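Local coordinates for AT-rich DNA-binding protein (Thermus thermophilus, PDB 2DT5) that probably represses transcription as a Rex-family homodimer, joining a winged-helix DNA-binding part to a Rossmann domain that binds NAD and so responds to the cellular NADH/NAD(+) balance, at residues V60-V64 with P65-R69; V86-R90 with L91-L95; A152-K155 with A156-L159; F189-G192 with L193-S197; I200-P203 with K204-E207. The protein carries 1 engineered substitution. One frame throughout, in Å; residues are numbered along the deposited sequence.

Contact 1 of 5, residues V60-V64 with P65-R69. With SO4 (sulfate ion), chain J.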
# COMPACT_ATOMS: atom_id res chain seq x y z
N VAL B 60 -7.22 31.78 6.61
CA VAL B 60 -7.84 31.32 7.85
C VAL B 60 -7.28 29.95 8.26
O VAL B 60 -7.43 29.54 9.41
CB VAL B 60 -9.38 31.23 7.70
CG1 VAL B 60 -10.02 30.81 9.01
CG2 VAL B 60 -9.94 32.57 7.24
N GLY B 61 -6.64 29.26 7.32
CA GLY B 61 -6.10 27.95 7.63
C GLY B 61 -7.20 26.98 8.01
O GLY B 61 -8.31 27.05 7.48
N TYR B 62 -6.91 26.07 8.94
CA TYR B 62 -7.90 25.10 9.34
C TYR B 62 -7.81 24.78 10.81
O TYR B 62 -6.76 24.93 11.44
CB TYR B 62 -7.73 23.78 8.58
CG TYR B 62 -7.52 23.90 7.09
CD1 TYR B 62 -6.26 24.19 6.57
CD2 TYR B 62 -8.58 23.74 6.20
CE1 TYR B 62 -6.06 24.32 5.20
CE2 TYR B 62 -8.39 23.87 4.82
CZ TYR B 62 -7.13 24.15 4.33
OH TYR B 62 -6.96 24.30 2.98
N THR B 63 -8.92 24.31 11.36
CA THR B 63 -8.95 23.90 12.75
C THR B 63 -8.84 22.37 12.67
O THR B 63 -9.72 21.68 12.14
CB THR B 63 -10.26 24.37 13.44
OG1 THR B 63 -10.29 25.80 13.45
CG2 THR B 63 -10.33 23.85 14.86
N VAL B 64 -7.71 21.86 13.15
CA VAL B 64 -7.41 20.44 13.14
C VAL B 64 -8.59 19.52 13.44
O VAL B 64 -8.97 18.70 12.60
CB VAL B 64 -6.24 20.14 14.13
CG1 VAL B 64 -6.01 18.65 14.26
CG2 VAL B 64 -4.98 20.84 13.64
N PRO B 65 -9.19 19.63 14.62
CA PRO B 65 -10.32 18.74 14.89
C PRO B 65 -11.53 18.92 13.97
O PRO B 65 -12.26 17.96 13.73
CB PRO B 65 -10.66 19.02 16.36
CG PRO B 65 -10.21 20.45 16.54
CD PRO B 65 -8.91 20.50 15.78
N VAL B 66 -11.74 20.14 13.48
CA VAL B 66 -12.87 20.41 12.59
C VAL B 66 -12.63 19.70 11.27
O VAL B 66 -13.45 18.88 10.83
CB VAL B 66 -13.03 21.93 12.32
CG1 VAL B 66 -14.07 22.16 11.19
CG2 VAL B 66 -13.48 22.63 13.59
N LEU B 67 -11.50 20.01 10.65
CA LEU B 67 -11.14 19.40 9.39
C LEU B 67 -11.09 17.87 9.49
O LEU B 67 -11.59 17.17 8.61
CB LEU B 67 -9.80 19.96 8.92
CG LEU B 67 -9.33 19.41 7.57
CD1 LEU B 67 -10.43 19.61 6.54
CD2 LEU B 67 -8.07 20.11 7.14
N LYS B 68 -10.53 17.34 10.56
CA LYS B 68 -10.46 15.88 10.68
C LYS B 68 -11.85 15.26 10.64
O LYS B 68 -12.06 14.23 10.00
CB LYS B 68 -9.75 15.46 11.97
CG LYS B 68 -9.84 13.96 12.24
CD LYS B 68 -9.09 13.55 13.51
CE LYS B 68 -10.05 13.04 14.56
NZ LYS B 68 -9.35 12.63 15.80
N ARG B 69 -12.80 15.86 11.35
CA ARG B 69 -14.16 15.33 11.35
C ARG B 69 -14.76 15.42 9.95
O ARG B 69 -15.48 14.53 9.50
CB ARG B 69 -15.03 16.13 12.33
CG ARG B 69 -16.44 15.60 12.47
CD ARG B 69 -17.21 16.32 13.59
NE ARG B 69 -18.50 15.68 13.86
CZ ARG B 69 -19.35 16.07 14.81
NH1 ARG B 69 -19.07 17.10 15.59
NH2 ARG B 69 -20.50 15.41 14.98
S SO4 J . -4.65 28.78 4.03
O1 SO4 J . -5.06 28.11 2.79
O2 SO4 J . -5.80 29.52 4.57
O3 SO4 J . -4.21 27.80 5.05
O4 SO4 J . -3.54 29.70 3.73

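Contact 2 of 5, residues V86-R90 with L91-L95. With NAD (nicotinamide-adenine-dinucleotide), chain L.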
# COMPACT_ATOMS: atom_id res chain seq x y z
N VAL B 86 -13.24 -13.51 2.74
CA VAL B 86 -13.55 -14.69 1.95
C VAL B 86 -12.22 -15.36 1.63
O VAL B 86 -11.42 -14.84 0.87
CB VAL B 86 -14.29 -14.32 0.65
CG1 VAL B 86 -14.39 -15.56 -0.28
CG2 VAL B 86 -15.70 -13.80 0.99
N GLY B 87 -11.99 -16.53 2.23
CA GLY B 87 -10.74 -17.22 2.02
C GLY B 87 -9.99 -17.12 3.34
O GLY B 87 -9.12 -16.26 3.51
N MET B 88 -10.35 -17.98 4.28
CA MET B 88 -9.74 -18.00 5.59
C MET B 88 -8.51 -18.89 5.69
O MET B 88 -8.44 -19.77 6.54
CB MET B 88 -10.77 -18.40 6.63
CG MET B 88 -11.89 -17.37 6.81
SD MET B 88 -11.24 -15.85 7.49
CE MET B 88 -10.89 -16.33 9.14
N GLY B 89 -7.55 -18.64 4.81
CA GLY B 89 -6.31 -19.38 4.84
C GLY B 89 -5.35 -18.60 5.72
O GLY B 89 -5.77 -17.95 6.69
N ARG B 90 -4.07 -18.63 5.38
CA ARG B 90 -3.08 -17.91 6.15
C ARG B 90 -3.31 -16.39 6.16
O ARG B 90 -3.44 -15.81 7.24
CB ARG B 90 -1.69 -18.27 5.62
CG ARG B 90 -1.36 -19.75 5.87
CD ARG B 90 -0.10 -20.20 5.15
NE ARG B 90 -0.19 -20.01 3.71
CZ ARG B 90 0.84 -20.15 2.88
NH1 ARG B 90 2.02 -20.49 3.37
NH2 ARG B 90 0.70 -19.91 1.58
N LEU B 91 -3.36 -15.76 5.00
CA LEU B 91 -3.58 -14.31 4.96
C LEU B 91 -4.94 -13.96 5.57
O LEU B 91 -5.04 -13.05 6.40
CB LEU B 91 -3.51 -13.79 3.52
CG LEU B 91 -3.83 -12.30 3.33
CD1 LEU B 91 -2.92 -11.45 4.22
CD2 LEU B 91 -3.65 -11.91 1.85
N GLY B 92 -5.97 -14.70 5.19
CA GLY B 92 -7.30 -14.42 5.71
C GLY B 92 -7.39 -14.49 7.23
O GLY B 92 -8.05 -13.65 7.85
N SER B 93 -6.73 -15.47 7.83
CA SER B 93 -6.76 -15.63 9.29
C SER B 93 -5.96 -14.53 9.99
O SER B 93 -6.32 -14.10 11.08
CB SER B 93 -6.23 -17.01 9.68
OG SER B 93 -7.06 -18.04 9.13
N ALA B 94 -4.88 -14.11 9.37
CA ALA B 94 -4.05 -13.03 9.92
C ALA B 94 -4.92 -11.76 9.94
O ALA B 94 -4.94 -11.03 10.93
CB ALA B 94 -2.81 -12.82 9.04
N LEU B 95 -5.64 -11.52 8.85
CA LEU B 95 -6.53 -10.36 8.74
C LEU B 95 -7.66 -10.36 9.77
O LEU B 95 -8.01 -9.30 10.28
CB LEU B 95 -7.13 -10.28 7.34
CG LEU B 95 -6.12 -9.95 6.23
CD1 LEU B 95 -6.82 -9.94 4.88
CD2 LEU B 95 -5.51 -8.58 6.49
PA NAD L . -3.92 -20.13 1.43
O1A NAD L . -3.24 -20.28 2.75
O2A NAD L . -3.77 -21.21 0.40
O5B NAD L . -5.42 -19.88 1.76
C5B NAD L . -6.43 -19.70 0.74
C4B NAD L . -7.75 -20.06 1.39
O4B NAD L . -8.74 -19.83 0.34
C3B NAD L . -7.95 -21.58 1.77
O3B NAD L . -8.33 -21.69 3.18
C2B NAD L . -9.05 -22.09 0.84
O2B NAD L . -9.86 -23.10 1.30
C1B NAD L . -9.76 -20.77 0.56
N9A NAD L . -10.54 -20.77 -0.66
C8A NAD L . -10.30 -21.25 -1.95
N7A NAD L . -11.31 -21.02 -2.78
C5A NAD L . -12.27 -20.38 -2.08
C6A NAD L . -13.60 -19.87 -2.43
N6A NAD L . -14.11 -19.98 -3.64
N1A NAD L . -14.29 -19.26 -1.38
C2A NAD L . -13.83 -19.11 -0.12
N3A NAD L . -12.57 -19.58 0.26
C4A NAD L . -11.82 -20.22 -0.74
O3 NAD L . -3.43 -18.77 0.74
PN NAD L . -2.70 -17.43 1.37
O1N NAD L . -1.24 -17.67 1.43
O2N NAD L . -3.44 -17.10 2.62
O5D NAD L . -2.97 -16.38 0.18
C5D NAD L . -4.33 -15.94 -0.12
C4D NAD L . -4.31 -14.98 -1.25
O4D NAD L . -3.49 -13.78 -0.84
C3D NAD L . -3.59 -15.51 -2.56
O3D NAD L . -4.29 -15.04 -3.73
C2D NAD L . -2.22 -14.87 -2.46
O2D NAD L . -1.50 -14.84 -3.65
C1D NAD L . -2.60 -13.45 -1.90
N1N NAD L . -1.39 -12.71 -1.47
C2N NAD L . -1.48 -11.30 -1.62
C3N NAD L . -0.67 -10.46 -0.99
C7N NAD L . -0.79 -8.98 -1.23
O7N NAD L . 0.14 -8.25 -0.82
N7N NAD L . -1.85 -8.52 -1.91
C4N NAD L . 0.40 -10.96 -0.03
C5N NAD L . -0.10 -12.24 0.62
C6N NAD L . -0.69 -13.18 -0.26

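Contact 3 of 5, residues A152-K155 with A156-L159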
# COMPACT_ATOMS: atom_id res chain seq x y z
N ALA B 152 -8.84 -19.08 -7.87
CA ALA B 152 -10.24 -19.09 -7.44
C ALA B 152 -10.85 -17.71 -7.29
O ALA B 152 -12.05 -17.60 -7.03
CB ALA B 152 -10.37 -19.86 -6.12
N ALA B 153 -10.05 -16.67 -7.46
CA ALA B 153 -10.50 -15.26 -7.25
C ALA B 153 -11.76 -14.76 -7.99
O ALA B 153 -12.72 -14.33 -7.36
CB ALA B 153 -9.34 -14.33 -7.55
N GLN B 154 -11.73 -14.85 -9.32
CA GLN B 154 -12.84 -14.36 -10.13
C GLN B 154 -14.17 -14.99 -9.75
O GLN B 154 -15.17 -14.30 -9.60
CB GLN B 154 -12.56 -14.60 -11.61
CG GLN B 154 -13.65 -14.10 -12.55
CD GLN B 154 -13.89 -12.61 -12.41
OE1 GLN B 154 -12.99 -11.81 -12.64
NE2 GLN B 154 -15.02 -12.03 -12.06
N LYS B 155 -14.19 -16.31 -9.60
CA LYS B 155 -15.44 -16.97 -9.25
C LYS B 155 -15.88 -16.61 -7.83
O LYS B 155 -17.08 -16.54 -7.54
CB LYS B 155 -15.30 -18.49 -9.41
CG LYS B 155 -16.60 -19.24 -9.11
CD LYS B 155 -17.80 -18.54 -9.79
CE LYS B 155 -19.08 -18.67 -8.96
NZ LYS B 155 -20.18 -17.81 -9.47
N ALA B 156 -14.92 -16.38 -6.95
CA ALA B 156 -15.28 -15.98 -5.59
C ALA B 156 -15.93 -14.60 -5.69
O ALA B 156 -16.96 -14.32 -5.04
CB ALA B 156 -14.02 -15.92 -4.69
N ALA B 157 -15.34 -13.74 -6.51
CA ALA B 157 -15.86 -12.38 -6.70
C ALA B 157 -17.27 -12.43 -7.28
O ALA B 157 -18.15 -11.67 -6.86
CB ALA B 157 -14.93 -11.59 -7.62
N ASP B 158 -17.48 -13.33 -8.25
CA ASP B 158 -18.79 -13.49 -8.89
C ASP B 158 -19.82 -13.83 -7.82
O ASP B 158 -20.92 -13.28 -7.79
CB ASP B 158 -18.73 -14.62 -9.92
CG ASP B 158 -17.87 -14.26 -11.11
OD1 ASP B 158 -17.47 -15.19 -11.86
OD2 ASP B 158 -17.60 -13.06 -11.32
N LEU B 159 -19.45 -14.75 -6.93
CA LEU B 159 -20.33 -15.13 -5.84
C LEU B 159 -20.63 -13.95 -4.92
O LEU B 159 -21.75 -13.80 -4.43
CB LEU B 159 -19.70 -16.27 -5.03
CG LEU B 159 -19.63 -17.61 -5.76
CD1 LEU B 159 -18.89 -18.66 -4.91
CD2 LEU B 159 -21.06 -18.07 -6.06

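Contact 4 of 5, residues F189-G192 with L193-S197. With NAD (nicotinamide-adenine-dinucleotide), chain L.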
# COMPACT_ATOMS: atom_id res chain seq x y z
N PHE B 189 0.93 -5.62 -1.06
CA PHE B 189 1.74 -5.48 0.14
C PHE B 189 3.21 -5.31 -0.16
O PHE B 189 3.99 -4.98 0.73
CB PHE B 189 1.55 -6.71 1.05
CG PHE B 189 0.36 -6.62 1.96
CD1 PHE B 189 -0.22 -7.76 2.48
CD2 PHE B 189 -0.17 -5.38 2.31
CE1 PHE B 189 -1.31 -7.68 3.34
CE2 PHE B 189 -1.25 -5.29 3.17
CZ PHE B 189 -1.83 -6.44 3.69
N LEU B 190 3.61 -5.54 -1.40
CA LEU B 190 5.01 -5.40 -1.77
C LEU B 190 5.35 -4.08 -2.45
O LEU B 190 6.49 -3.84 -2.83
CB LEU B 190 5.45 -6.59 -2.64
CG LEU B 190 5.45 -7.95 -1.92
CD1 LEU B 190 6.23 -8.97 -2.73
CD2 LEU B 190 6.08 -7.80 -0.57
N ALA B 191 4.36 -3.21 -2.59
CA ALA B 191 4.58 -1.91 -3.22
C ALA B 191 5.69 -1.13 -2.52
O ALA B 191 6.44 -0.38 -3.14
CB ALA B 191 3.28 -1.10 -3.19
N GLY B 192 5.79 -1.32 -1.21
CA GLY B 192 6.78 -0.61 -0.43
C GLY B 192 8.23 -0.94 -0.71
O GLY B 192 9.10 -0.12 -0.43
N LEU B 193 8.49 -2.12 -1.26
CA LEU B 193 9.86 -2.54 -1.57
C LEU B 193 10.64 -1.52 -2.40
O LEU B 193 11.81 -1.24 -2.12
CB LEU B 193 9.84 -3.86 -2.33
CG LEU B 193 9.46 -5.08 -1.50
CD1 LEU B 193 9.52 -6.32 -2.35
CD2 LEU B 193 10.41 -5.18 -0.32
N THR B 194 9.98 -0.96 -3.40
CA THR B 194 10.62 -0.01 -4.29
C THR B 194 10.83 1.30 -3.55
O THR B 194 11.79 2.01 -3.80
CB THR B 194 9.79 0.17 -5.59
OG1 THR B 194 9.61 -1.12 -6.18
CG2 THR B 194 10.52 1.05 -6.60
N ARG B 195 9.94 1.62 -2.61
CA ARG B 195 10.16 2.84 -1.84
C ARG B 195 11.40 2.62 -0.95
O ARG B 195 12.16 3.56 -0.72
CB ARG B 195 8.93 3.21 -1.00
CG ARG B 195 7.78 3.77 -1.83
CD ARG B 195 6.76 4.52 -0.96
NE ARG B 195 6.08 3.62 -0.03
CZ ARG B 195 5.14 2.75 -0.38
NH1 ARG B 195 4.74 2.65 -1.64
NH2 ARG B 195 4.61 1.96 0.54
N LEU B 196 11.63 1.40 -0.47
CA LEU B 196 12.81 1.14 0.36
C LEU B 196 14.10 1.14 -0.46
O LEU B 196 15.13 1.67 -0.03
CB LEU B 196 12.71 -0.20 1.10
CG LEU B 196 11.82 -0.28 2.34
CD1 LEU B 196 11.67 -1.76 2.76
CD2 LEU B 196 12.44 0.53 3.48
N SER B 197 14.07 0.52 -1.64
CA SER B 197 15.28 0.51 -2.46
C SER B 197 15.61 1.96 -2.78
O SER B 197 16.77 2.37 -2.67
CB SER B 197 15.07 -0.30 -3.75
OG SER B 197 13.87 0.07 -4.40
PA NAD L . -3.92 -20.13 1.43
O1A NAD L . -3.24 -20.28 2.75
O2A NAD L . -3.77 -21.21 0.40
O5B NAD L . -5.42 -19.88 1.76
C5B NAD L . -6.43 -19.70 0.74
C4B NAD L . -7.75 -20.06 1.39
O4B NAD L . -8.74 -19.83 0.34
C3B NAD L . -7.95 -21.58 1.77
O3B NAD L . -8.33 -21.69 3.18
C2B NAD L . -9.05 -22.09 0.84
O2B NAD L . -9.86 -23.10 1.30
C1B NAD L . -9.76 -20.77 0.56
N9A NAD L . -10.54 -20.77 -0.66
C8A NAD L . -10.30 -21.25 -1.95
N7A NAD L . -11.31 -21.02 -2.78
C5A NAD L . -12.27 -20.38 -2.08
C6A NAD L . -13.60 -19.87 -2.43
N6A NAD L . -14.11 -19.98 -3.64
N1A NAD L . -14.29 -19.26 -1.38
C2A NAD L . -13.83 -19.11 -0.12
N3A NAD L . -12.57 -19.58 0.26
C4A NAD L . -11.82 -20.22 -0.74
O3 NAD L . -3.43 -18.77 0.74
PN NAD L . -2.70 -17.43 1.37
O1N NAD L . -1.24 -17.67 1.43
O2N NAD L . -3.44 -17.10 2.62
O5D NAD L . -2.97 -16.38 0.18
C5D NAD L . -4.33 -15.94 -0.12
C4D NAD L . -4.31 -14.98 -1.25
O4D NAD L . -3.49 -13.78 -0.84
C3D NAD L . -3.59 -15.51 -2.56
O3D NAD L . -4.29 -15.04 -3.73
C2D NAD L . -2.22 -14.87 -2.46
O2D NAD L . -1.50 -14.84 -3.65
C1D NAD L . -2.60 -13.45 -1.90
N1N NAD L . -1.39 -12.71 -1.47
C2N NAD L . -1.48 -11.30 -1.62
C3N NAD L . -0.67 -10.46 -0.99
C7N NAD L . -0.79 -8.98 -1.23
O7N NAD L . 0.14 -8.25 -0.82
N7N NAD L . -1.85 -8.52 -1.91
C4N NAD L . 0.40 -10.96 -0.03
C5N NAD L . -0.10 -12.24 0.62
C6N NAD L . -0.69 -13.18 -0.26
O HOH W 1 7.73 -3.50 -5.45

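Contact 5 of 5, residues I200-P203 with K204-E207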
# COMPACT_ATOMS: atom_id res chain seq x y z
N ILE B 200 17.07 3.53 0.40
CA ILE B 200 18.41 3.03 0.71
C ILE B 200 19.47 3.63 -0.21
O ILE B 200 20.58 3.91 0.22
CB ILE B 200 18.46 1.48 0.63
CG1 ILE B 200 17.53 0.87 1.68
CG2 ILE B 200 19.89 1.00 0.87
CD1 ILE B 200 17.26 -0.61 1.48
N LEU B 201 19.13 3.82 -1.48
CA LEU B 201 20.08 4.39 -2.44
C LEU B 201 20.11 5.92 -2.42
O LEU B 201 21.07 6.52 -2.89
CB LEU B 201 19.77 3.91 -3.85
CG LEU B 201 19.77 2.39 -4.04
CD1 LEU B 201 19.43 2.09 -5.47
CD2 LEU B 201 21.12 1.80 -3.65
N ASN B 202 19.06 6.55 -1.90
CA ASN B 202 19.02 8.02 -1.84
C ASN B 202 18.70 8.42 -0.40
O ASN B 202 17.69 9.07 -0.13
CB ASN B 202 17.97 8.56 -2.81
CG ASN B 202 18.22 8.12 -4.25
OD1 ASN B 202 17.81 7.02 -4.67
ND2 ASN B 202 18.90 8.96 -5.01
N PRO B 203 19.58 8.05 0.53
CA PRO B 203 19.43 8.34 1.96
C PRO B 203 19.16 9.78 2.39
O PRO B 203 18.49 10.02 3.39
CB PRO B 203 20.73 7.81 2.56
CG PRO B 203 21.72 8.10 1.47
CD PRO B 203 20.96 7.62 0.24
N LYS B 204 19.69 10.74 1.63
CA LYS B 204 19.53 12.15 1.98
C LYS B 204 18.65 12.89 0.97
O LYS B 204 18.71 14.12 0.87
CB LYS B 204 20.91 12.81 2.02
CG LYS B 204 21.98 11.99 2.74
CD LYS B 204 21.86 12.12 4.25
CE LYS B 204 22.20 13.53 4.72
NZ LYS B 204 22.28 13.64 6.21
N TRP B 205 17.83 12.14 0.24
CA TRP B 205 16.95 12.71 -0.78
C TRP B 205 16.35 14.09 -0.50
O TRP B 205 15.56 14.24 0.43
CB TRP B 205 15.80 11.75 -1.07
CG TRP B 205 14.93 12.23 -2.17
CD1 TRP B 205 13.58 12.48 -2.12
CD2 TRP B 205 15.34 12.53 -3.51
NE1 TRP B 205 13.13 12.92 -3.35
CE2 TRP B 205 14.19 12.95 -4.22
CE3 TRP B 205 16.57 12.47 -4.18
CZ2 TRP B 205 14.24 13.33 -5.56
CZ3 TRP B 205 16.62 12.85 -5.52
CH2 TRP B 205 15.46 13.27 -6.20
N ARG B 206 16.73 15.07 -1.31
CA ARG B 206 16.19 16.43 -1.21
C ARG B 206 16.41 17.19 0.10
O ARG B 206 15.80 18.25 0.29
CB ARG B 206 14.69 16.42 -1.50
CG ARG B 206 14.24 16.94 -2.87
CD ARG B 206 14.79 16.10 -3.99
NE ARG B 206 14.16 16.35 -5.30
CZ ARG B 206 13.86 17.55 -5.81
NH1 ARG B 206 14.10 18.67 -5.13
NH2 ARG B 206 13.37 17.62 -7.03
N GLU B 207 17.23 16.69 1.00
CA GLU B 207 17.43 17.42 2.25
C GLU B 207 18.13 18.75 2.01
O GLU B 207 18.65 19.00 0.92
CB GLU B 207 18.22 16.56 3.25
CG GLU B 207 17.42 15.36 3.75
CD GLU B 207 18.14 14.50 4.78
OE1 GLU B 207 17.55 13.50 5.23
OE2 GLU B 207 19.29 14.83 5.15

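Contact 1 of 5, residues V60-V64 with P65-R69
L67 leans back from the first turn of helix 64-75 onto Y62. Its CB passes 3.7 Å from T63 O. CG stands anti to the backbone N (chi1 -179°), which turns the branch toward the preceding strand, and CD2 ends 3.8 Å from Y62 CD2, beside the root of the ring and slanted against it. The backbone ties the same turn: L67 N gives a nearly straight bond of 2.9 Å to T63 O (168°), V66 N a weak one to that oxygen, and K68 N reaches V64 O at 2.9 Å. At the helix start the methyl CG2 of T63 packs 3.6 Å from V66 CG2 and 3.8 Å from P65 CD. With a glycine at P65, this methyl would probably lose its ring neighbour and the first turn would be freer to flex. Ahead of the strand, G61 N holds O2 of a sulfate at 2.9 Å. Strand 62-63 pairs through Y62 with T29 in the small antiparallel sheet of the winged-helix part; Y62 and L67 both rest on L49 of helix 42-51, while L67 also meets L18 and K68 salt-bridges E22, both of helix 7-23.

Contact 2 of 5, residues V86-R90 with L91-L95
The flat carbonyl group of G89 is gripped from both faces by S93: OG comes from one side at 2.8 Å from G89 O, and S93 N from the other at 2.9 Å, each tilted about 30° from the carbonyl plane. The hydroxyl is brought there because OG lies beside its own backbone N, anti to the carbonyl carbon (chi1 -62°). The second flat group, the guanidinium of R90, is slanted against the pyrophosphate of NAD. Its chain bends at chi3 (-59°) to fold over the phosphates, placing NE 3.2 Å from NAD O1A, an oxygen that also takes the very straight bond from R90 N, while NH2 makes a weak bond to O1N. NH2 also salt-bridges D97 of the second subunit, which ties the dinucleotide site to the dimer interface. L91 N completes the hold on the phosphates, 2.7 Å from NAD O2N. At the adenine end, V86 CG1 touches NAD C2A at 3.6 Å. The glycines are demanded by space: a CB on G92 would clash with G87 O, which instead receives a CA-H...O contact from G92 CA at 3.4 Å, and one on G89 would run into NAD O5B. M88 lays its sulfur along this turn, SD 3.9 Å from G92 O. G87, G89 and G92 supply the GxGxxG signature of a Rossmann fold: strand 81-86 turns tightly into helix 90-96, whose amino end offers backbone amides to the bound NAD phosphates.

Contact 3 of 5, residues A152-K155 with A156-L159
Q154 and D158, one turn apart on helix 150-163, are joined through their side chains. Q154 leaves the helix with CG anti to its N (chi1 -179°) and then bends at chi2 (59°), a fold that swings the amide forward along the axis. D158 answers with CG beside its own N, anti to the carbonyl carbon, which turns the carboxylate back toward Q154. NE2 then gives a bond of 2.9 Å to D158 OD2, reaching the syn side of the carboxylate. The oxygen lies practically in the amide plane, whereas the amide nitrogen stands well out of the carboxylate plane, the two planes being turned 39° apart. The same NE2 also donates to E177 O, and its two partners together hold the amide's rotation. K155 shares the extended first torsion but bends at chi2 and chi3, and its far end lies across L159 at about a right angle. CE presses on L159 CG at a tight 3.4 Å, and NZ sits 3.5 Å from L159 CD2. That ammonium is 4.5 Å from D158 OD1, beyond a salt bridge. Were D158 an alanine, Q154 NE2 would probably keep just E177 O of these two acceptors, its amide turning more easily. On the buried flank A153 meets A172, V174 and L176, while A156 meets V148. The chemistry is therefore two-sided: small methyls inward and a polar bridge outward, where K155 would at most temper the carboxylate's charge from a distance.

Contact 4 of 5, residues F189-G192 with L193-S197
L190 and L193 lie side by side, both pointing the same way, with L190 CB 4.1 Å from L193 CD1. L193 CG stays beside its own N (chi1 -72°), which lays the branch back over the L190 carbonyl, CG 3.5 Å from L190 O. L193 N donates to that oxygen at 3.1 Å, coming from above the carbonyl plane, and a water also donates to it while bridging to T194 OG1. R195 is turned quite differently. Its chain bends at chi3 (-65°) and folds back over the helix start, where G192 CA sits against one guanidinium face, off toward the rim, 3.5 Å from NH2. Its NE salt-bridges E185 of the second subunit. Backbone bonding takes over at G192 O, which receives L196 N at 3.0 Å. Before the turn, F189 N points to O7N of the NAD carboxamide, an oxygen whose modelled place is less sure. The chemistry thus runs from ligand to interface: L190 and L193 pack hydrocarbon beside the turn that the L193 N to L190 O bond closes, L190 O is shared by an amide and a water, and the arginine's charge is probably balanced across the dimer by the glutamate.

Contact 5 of 5, residues I200-P203 with K204-E207
N202 and W205 close a type I beta turn just after helix 192-201. The backbone bond comes first: W205 N donates to N202 O at 3.1 Å, fairly straight at the hydrogen but rising from above the carbonyl plane, 58° out of it. P203 stands at the second position of the turn, where its ring-fixed phi suits the bend. A second, type II turn overlaps the first, closed by E207 N to K204 O at 3.0 Å, with R206 taking the positive phi of its third position. Charge comes next. K204 turns its chain at chi2 and chi3 (-79° and -68°) and curls round to bring NZ within 3.4 Å of E207 OE2, a salt bridge across the second turn made by a glutamate that is extended beyond CG. Apolar contact between the two segments is slight: CB of W205 lies 4.2 Å from CB of N202, and the K204 chain crosses the P203 ring at about a right angle, CG to CG 4.1 Å. Around the indole, R206 CD lies over one face toward the rim, and W205 CE2 meets the R206 guanidinium at its edge, in plane. F198 stands edge-to-face to the same indole. W205 NE1 bonds Y51 OH of the second subunit, and R206 makes a cation-pi contact with that same tyrosine. The chemistry is that of a double turn at the surface: two backbone bonds shape the chain, an ion pair bridges its second bend, and the indole N-H and the guanidinium reach the partner subunit.

How the contacts relate
Contacts 2 and 4 meet directly at the NAD: L91 CD1 packs 4.2 Å from F189 CE1, both side chains lying at the nicotinamide half of the ligand, while the backbone of contact 2 holds the phosphates. Contact 3 flanks the adenosine side of the same pocket, its A152 touching the dinucleotide; its nearest atoms lie about 4 Å from those of contact 2. Contact 5 continues helix 192-201 beyond contact 4, their centres about 15 Å apart, and carries the chain toward Y51 of the second subunit, within the predicted helix-turn-helix region. Contact 1 belongs to the DNA-binding part, its centre about 38 Å from that of contact 2. Contacts 2, 4 and 5 all touch the second subunit.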